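Local coordinates for protein nicotinate-nucleotide--dimethylbenzimidazole phosphoribosyltransferase (Thermus thermophilus HB8, PDB 1WX1) that probably catalyses transfer of the phosphoribosyl group of nicotinate mononucleotide to 5,6-dimethylbenzimidazole, giving alpha-ribazole 5'-phosphate on the way to cobalamin, at residues G24-V29 with R293-L298; R39-L44 with I321-T326. One frame throughout, in Å; residues are numbered along the deposited sequence.

Contact 1: G24-V29 with R293-L298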
loop_
_atom_site.group_PDB
_atom_site.type_symbol
_atom_site.label_atom_id
_atom_site.label_comp_id
_atom_site.label_asym_id
_atom_site.label_seq_id
_atom_site.Cartn_x
_atom_site.Cartn_y
_atom_site.Cartn_z
ATOM N N GLY A 24 1.656 -12.542 4.732
ATOM C CA GLY A 24 0.366 -12.576 4.059
ATOM C C GLY A 24 0.277 -12.616 2.544
ATOM O O GLY A 24 0.958 -13.398 1.880
ATOM N N TYR A 25 -0.585 -11.766 1.995
ATOM C CA TYR A 25 -0.803 -11.724 0.553
ATOM C C TYR A 25 0.429 -11.376 -0.272
ATOM O O TYR A 25 0.488 -11.691 -1.457
ATOM C CB TYR A 25 -1.925 -10.741 0.210
ATOM C CG TYR A 25 -2.244 -10.703 -1.272
ATOM C CD1 TYR A 25 -2.439 -9.491 -1.930
ATOM C CD2 TYR A 25 -2.320 -11.882 -2.021
ATOM C CE1 TYR A 25 -2.695 -9.448 -3.301
ATOM C CE2 TYR A 25 -2.575 -11.849 -3.393
ATOM C CZ TYR A 25 -2.761 -10.626 -4.024
ATOM O OH TYR A 25 -3.008 -10.566 -5.376
ATOM N N LEU A 26 1.410 -10.724 0.339
ATOM C CA LEU A 26 2.611 -10.364 -0.406
ATOM C C LEU A 26 3.428 -11.589 -0.795
ATOM O O LEU A 26 4.195 -11.546 -1.755
ATOM C CB LEU A 26 3.476 -9.389 0.397
ATOM C CG LEU A 26 2.899 -7.986 0.610
ATOM C CD1 LEU A 26 3.927 -7.109 1.319
ATOM C CD2 LEU A 26 2.519 -7.373 -0.738
ATOM N N GLU A 27 3.262 -12.688 -0.063
ATOM C CA GLU A 27 4.008 -13.899 -0.384
ATOM C C GLU A 27 3.556 -14.451 -1.735
ATOM O O GLU A 27 4.378 -14.867 -2.548
ATOM C CB GLU A 27 3.827 -14.955 0.717
ATOM C CG GLU A 27 4.280 -14.476 2.095
ATOM C CD GLU A 27 4.318 -15.593 3.130
ATOM O OE1 GLU A 27 4.546 -15.292 4.322
ATOM O OE2 GLU A 27 4.125 -16.767 2.752
ATOM N N GLU A 28 2.250 -14.442 -1.981
ATOM C CA GLU A 28 1.724 -14.939 -3.249
ATOM C C GLU A 28 2.231 -14.054 -4.388
ATOM O O GLU A 28 2.580 -14.537 -5.464
ATOM C CB GLU A 28 0.191 -14.936 -3.231
ATOM C CG GLU A 28 -0.430 -15.663 -4.417
ATOM C CD GLU A 28 -1.937 -15.833 -4.274
ATOM O OE1 GLU A 28 -2.391 -16.147 -3.154
ATOM O OE2 GLU A 28 -2.667 -15.670 -5.278
ATOM N N VAL A 29 2.266 -12.752 -4.137
ATOM C CA VAL A 29 2.747 -11.794 -5.123
ATOM C C VAL A 29 4.195 -12.125 -5.485
ATOM O O VAL A 29 4.556 -12.188 -6.661
ATOM C CB VAL A 29 2.677 -10.348 -4.566
ATOM C CG1 VAL A 29 3.291 -9.373 -5.566
ATOM C CG2 VAL A 29 1.220 -9.966 -4.283
ATOM N N ARG A 293 -6.896 -10.434 -6.489
ATOM C CA ARG A 293 -7.111 -9.774 -5.209
ATOM C C ARG A 293 -6.413 -8.418 -5.236
ATOM O O ARG A 293 -5.226 -8.331 -5.535
ATOM C CB ARG A 293 -6.532 -10.610 -4.065
ATOM C CG ARG A 293 -6.651 -9.958 -2.696
ATOM C CD ARG A 293 -5.951 -10.801 -1.640
ATOM N NE ARG A 293 -6.104 -10.268 -0.287
ATOM C CZ ARG A 293 -5.700 -9.063 0.103
ATOM N NH1 ARG A 293 -5.111 -8.241 -0.756
ATOM N NH2 ARG A 293 -5.879 -8.682 1.363
ATOM N N PRO A 294 -7.148 -7.343 -4.924
ATOM C CA PRO A 294 -6.609 -5.977 -4.907
ATOM C C PRO A 294 -5.571 -5.803 -3.796
ATOM O O PRO A 294 -5.794 -6.217 -2.657
ATOM C CB PRO A 294 -7.844 -5.109 -4.659
ATOM C CG PRO A 294 -9.003 -5.990 -5.055
ATOM C CD PRO A 294 -8.585 -7.348 -4.599
ATOM N N LEU A 295 -4.444 -5.185 -4.123
ATOM C CA LEU A 295 -3.394 -4.962 -3.135
ATOM C C LEU A 295 -3.743 -3.826 -2.184
ATOM O O LEU A 295 -3.474 -3.904 -0.987
ATOM C CB LEU A 295 -2.072 -4.641 -3.829
ATOM C CG LEU A 295 -1.371 -5.825 -4.483
ATOM C CD1 LEU A 295 -0.186 -5.340 -5.302
ATOM C CD2 LEU A 295 -0.918 -6.789 -3.403
ATOM N N LEU A 296 -4.333 -2.768 -2.729
ATOM C CA LEU A 296 -4.711 -1.600 -1.944
ATOM C C LEU A 296 -6.214 -1.351 -1.976
ATOM O O LEU A 296 -6.894 -1.707 -2.938
ATOM C CB LEU A 296 -4.017 -0.351 -2.494
ATOM C CG LEU A 296 -2.489 -0.321 -2.498
ATOM C CD1 LEU A 296 -1.998 0.852 -3.347
ATOM C CD2 LEU A 296 -1.985 -0.211 -1.070
ATOM N N ASP A 297 -6.719 -0.727 -0.919
ATOM C CA ASP A 297 -8.128 -0.360 -0.830
ATOM C C ASP A 297 -8.149 0.965 -0.079
ATOM O O ASP A 297 -8.269 0.994 1.146
ATOM C CB ASP A 297 -8.935 -1.400 -0.060
ATOM C CG ASP A 297 -10.430 -1.177 -0.196
ATOM O OD1 ASP A 297 -10.833 -0.020 -0.442
ATOM O OD2 ASP A 297 -11.201 -2.147 -0.052
ATOM N N LEU A 298 -8.017 2.060 -0.822
ATOM C CA LEU A 298 -7.979 3.384 -0.222
ATOM C C LEU A 298 -9.164 4.257 -0.622
ATOM O O LEU A 298 -9.124 5.473 -0.457
ATOM C CB LEU A 298 -6.669 4.075 -0.607
ATOM C CG LEU A 298 -5.387 3.359 -0.166
ATOM C CD1 LEU A 298 -4.188 3.958 -0.892
ATOM C CD2 LEU A 298 -5.224 3.471 1.345
HETATM O O HOH W 1 -3.422 -8.962 -7.771
HETATM O O HOH W 2 -4.473 -11.974 -7.034
#

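Contact 2: R39-L44 with I321-T326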
loop_
_atom_site.group_PDB
_atom_site.type_symbol
_atom_site.label_atom_id
_atom_site.label_comp_id
_atom_site.label_asym_id
_atom_site.label_seq_id
_atom_site.Cartn_x
_atom_site.Cartn_y
_atom_site.Cartn_z
ATOM N N ARG A 39 13.025 -16.496 -12.145
ATOM C CA ARG A 39 14.128 -16.410 -11.187
ATOM C C ARG A 39 13.551 -16.607 -9.790
ATOM O O ARG A 39 12.544 -16.000 -9.453
ATOM C CB ARG A 39 14.761 -15.026 -11.241
ATOM C CG ARG A 39 14.838 -14.446 -12.621
ATOM C CD ARG A 39 14.947 -12.931 -12.543
ATOM N NE ARG A 39 16.259 -12.497 -12.093
ATOM C CZ ARG A 39 16.644 -11.222 -12.027
ATOM N NH1 ARG A 39 15.811 -10.252 -12.407
ATOM N NH2 ARG A 39 17.818 -10.899 -11.479
ATOM N N VAL A 40 14.196 -17.440 -8.980
ATOM C CA VAL A 40 13.722 -17.680 -7.623
ATOM C C VAL A 40 13.860 -16.414 -6.785
ATOM O O VAL A 40 13.125 -16.216 -5.819
ATOM C CB VAL A 40 14.493 -18.834 -6.943
ATOM C CG1 VAL A 40 14.074 -18.960 -5.488
ATOM C CG2 VAL A 40 14.210 -20.136 -7.677
ATOM N N LYS A 41 14.803 -15.556 -7.162
ATOM C CA LYS A 41 15.003 -14.292 -6.466
ATOM C C LYS A 41 14.713 -13.161 -7.455
ATOM O O LYS A 41 15.623 -12.594 -8.057
ATOM C CB LYS A 41 16.433 -14.187 -5.927
ATOM C CG LYS A 41 16.730 -15.184 -4.802
ATOM C CD LYS A 41 18.090 -14.933 -4.165
ATOM C CE LYS A 41 18.367 -15.933 -3.048
ATOM N NZ LYS A 41 19.633 -15.624 -2.316
ATOM N N PRO A 42 13.427 -12.822 -7.624
ATOM C CA PRO A 42 12.999 -11.764 -8.542
ATOM C C PRO A 42 13.553 -10.409 -8.135
ATOM O O PRO A 42 13.813 -10.157 -6.956
ATOM C CB PRO A 42 11.468 -11.787 -8.440
ATOM C CG PRO A 42 11.139 -13.043 -7.678
ATOM C CD PRO A 42 12.309 -13.258 -6.774
ATOM N N GLU A 43 13.725 -9.541 -9.124
ATOM C CA GLU A 43 14.222 -8.196 -8.886
ATOM C C GLU A 43 13.430 -7.221 -9.755
ATOM O O GLU A 43 13.187 -7.483 -10.930
ATOM C CB GLU A 43 15.713 -8.113 -9.222
ATOM C CG GLU A 43 16.579 -9.045 -8.377
ATOM C CD GLU A 43 18.064 -8.841 -8.605
ATOM O OE1 GLU A 43 18.558 -7.722 -8.347
ATOM O OE2 GLU A 43 18.739 -9.798 -9.038
ATOM N N LEU A 44 13.007 -6.116 -9.155
ATOM C CA LEU A 44 12.251 -5.097 -9.867
ATOM C C LEU A 44 12.923 -3.752 -9.670
ATOM O O LEU A 44 13.655 -3.542 -8.704
ATOM C CB LEU A 44 10.815 -5.028 -9.348
ATOM C CG LEU A 44 9.898 -6.203 -9.692
ATOM C CD1 LEU A 44 8.540 -5.994 -9.022
ATOM C CD2 LEU A 44 9.737 -6.310 -11.205
ATOM N N ILE A 321 11.170 -10.157 -0.796
ATOM C CA ILE A 321 10.934 -11.177 0.224
ATOM C C ILE A 321 11.807 -12.399 -0.022
ATOM O O ILE A 321 12.402 -12.946 0.906
ATOM C CB ILE A 321 9.453 -11.635 0.254
ATOM C CG1 ILE A 321 8.561 -10.495 0.744
ATOM C CG2 ILE A 321 9.300 -12.843 1.176
ATOM C CD1 ILE A 321 7.073 -10.797 0.669
ATOM N N LEU A 322 11.889 -12.816 -1.281
ATOM C CA LEU A 322 12.672 -13.988 -1.650
ATOM C C LEU A 322 14.179 -13.768 -1.521
ATOM O O LEU A 322 14.965 -14.701 -1.671
ATOM C CB LEU A 322 12.296 -14.432 -3.067
ATOM C CG LEU A 322 10.907 -15.092 -3.120
ATOM C CD1 LEU A 322 10.357 -15.096 -4.538
ATOM C CD2 LEU A 322 11.011 -16.511 -2.574
ATOM N N HIS A 323 14.573 -12.533 -1.229
ATOM C CA HIS A 323 15.980 -12.208 -1.048
ATOM C C HIS A 323 16.347 -12.331 0.435
ATOM O O HIS A 323 17.504 -12.153 0.818
ATOM C CB HIS A 323 16.266 -10.797 -1.563
ATOM C CG HIS A 323 16.194 -10.681 -3.056
ATOM N ND1 HIS A 323 17.324 -10.628 -3.851
ATOM C CD2 HIS A 323 15.140 -10.646 -3.898
ATOM C CE1 HIS A 323 16.961 -10.563 -5.118
ATOM N NE2 HIS A 323 15.642 -10.573 -5.180
ATOM N N MET A 324 15.353 -12.630 1.266
ATOM C CA MET A 324 15.591 -12.813 2.694
ATOM C C MET A 324 16.430 -14.073 2.848
ATOM O O MET A 324 16.523 -14.885 1.926
ATOM C CB MET A 324 14.281 -13.034 3.452
ATOM C CG MET A 324 13.434 -11.803 3.685
ATOM S SD MET A 324 11.844 -12.288 4.380
ATOM C CE MET A 324 12.347 -12.914 5.995
ATOM N N ALA A 325 17.032 -14.239 4.018
ATOM C CA ALA A 325 17.831 -15.428 4.288
ATOM C C ALA A 325 16.891 -16.520 4.785
ATOM O O ALA A 325 15.843 -16.224 5.369
ATOM C CB ALA A 325 18.872 -15.123 5.353
ATOM N N THR A 326 17.247 -17.776 4.538
ATOM C CA THR A 326 16.434 -18.890 5.009
ATOM C C THR A 326 16.949 -19.247 6.402
ATOM O O THR A 326 18.022 -18.792 6.801
ATOM C CB THR A 326 16.581 -20.135 4.106
ATOM O OG1 THR A 326 17.948 -20.567 4.106
ATOM C CG2 THR A 326 16.149 -19.820 2.686
HETATM O O HOH W 3 19.504 -13.128 -0.806
#

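Contact 1: G24-V29 with R293-L298
Tyr-25 and Arg-293 lie against each other like two rods slid past in opposite directions, the phenol pointing to the backbone of Arg-293 while the guanidinium runs back to the root of the ring. CG of Tyr-25 is anti to the backbone N (chi1 -177°), and the ring beyond it reaches from helix 24-37 to the loop. Arg-293 is extended from CG to NE across one face of it: CD sits over the ring centre, 3.6 Å from the centroid and 6° off the normal, a CH-pi contact. Beyond NE the guanidinium stays on this side, NH1 near CD1 of Tyr-25, with its plane tilted 36° from the ring. The opposite face is covered by Val-29, one helical turn on, whose CG2 lies 4.0 Å above the ring plane towards the rim. The side chain of Leu-295 runs at about a right angle to that of Tyr-25, and its CD2 meets CG2 of Val-29 at 3.9 Å. At the phenol end, two waters fix the hydroxyl to the loop backbone. One lies 2.9 Å from Tyr-25 OH and donates to Arg-293 O; the other, 2.6 Å from Tyr-25 OH, accepts from Arg-293 N at 2.9 Å. An alanine in place of Tyr-25 would probably open a gap between Arg-293 and Val-29, leave both waters without their phenol partner and let the arginine chain turn more freely. Arg-293 NH2 also makes a weak hydrogen bond to Asp-297 O of the second subunit. Leu-295 is hydrogen-bonded through its backbone to Ala-274 of strand 272-274, outermost of the sheet within this chain. The arrangement thus joins helix 24-37 to the margin of the Rossmann-like alpha/beta domain, at the dimer interface of this CobT-family enzyme.

Contact 2: R39-L44 with I321-T326
His-323 gives the one direct hydrogen bond between the segments, from NE2 to Pro-42 O at 2.6 Å with an N-H...O angle of 156°. The oxygen lies close to the ring plane, whereas the nitrogen stands above the carbonyl plane, 39° out of it. The same ring takes carbon contacts from two directions: Lys-41 CB lies over one face, 4.0 Å from the centroid, in a CH-pi contact, and Glu-43 CG comes to the edge, 3.6 Å from His-323 CE1. His-323 sits in a type I beta turn, Ile-321 to Met-324, in the loop that leads on from helix 306-321; the turn lays the side chains of Leu-322 and His-323 on the loop between helix 24-37 and strand 47-54, and the His-323 ring also packs on Gln-87 of the second subunit. The apolar part belongs to Leu-322, which meets Pro-42 at about a right angle, tightly, with CD1 3.5 Å from Pro-42 CD. Leu-322 CD1 also presses on Val-40 O, a buried carbonyl oxygen with no polar partner in the model. Among the charged groups, Lys-41 runs extended beyond CG past Leu-322 O, bringing NZ to a water 2.9 Å away, which donates to His-323 O. Within the loop, Arg-39 NH2 and Glu-43 OE2 form a salt bridge at 2.8 Å.

Contact 1 is the more deeply placed, its centre about 16 Å from the centre of the chain, against about 26 Å for that of contact 2; the two contact centres are about 18 Å apart. Both lie beside the same pair of helices: contact 1 uses the first part of helix 24-37 and the loop before helix 306-321, contact 2 the loops after both. Leu-26 and Ile-321 join them directly, Leu-26 O lying 3.8 Å from Ile-321 CD1. Buried contact 1 rests on ring faces and on waters alone for its clear polar links; partly exposed contact 2 adds a direct side-chain-to-backbone hydrogen bond to its one water bridge. Each also touches the second subunit.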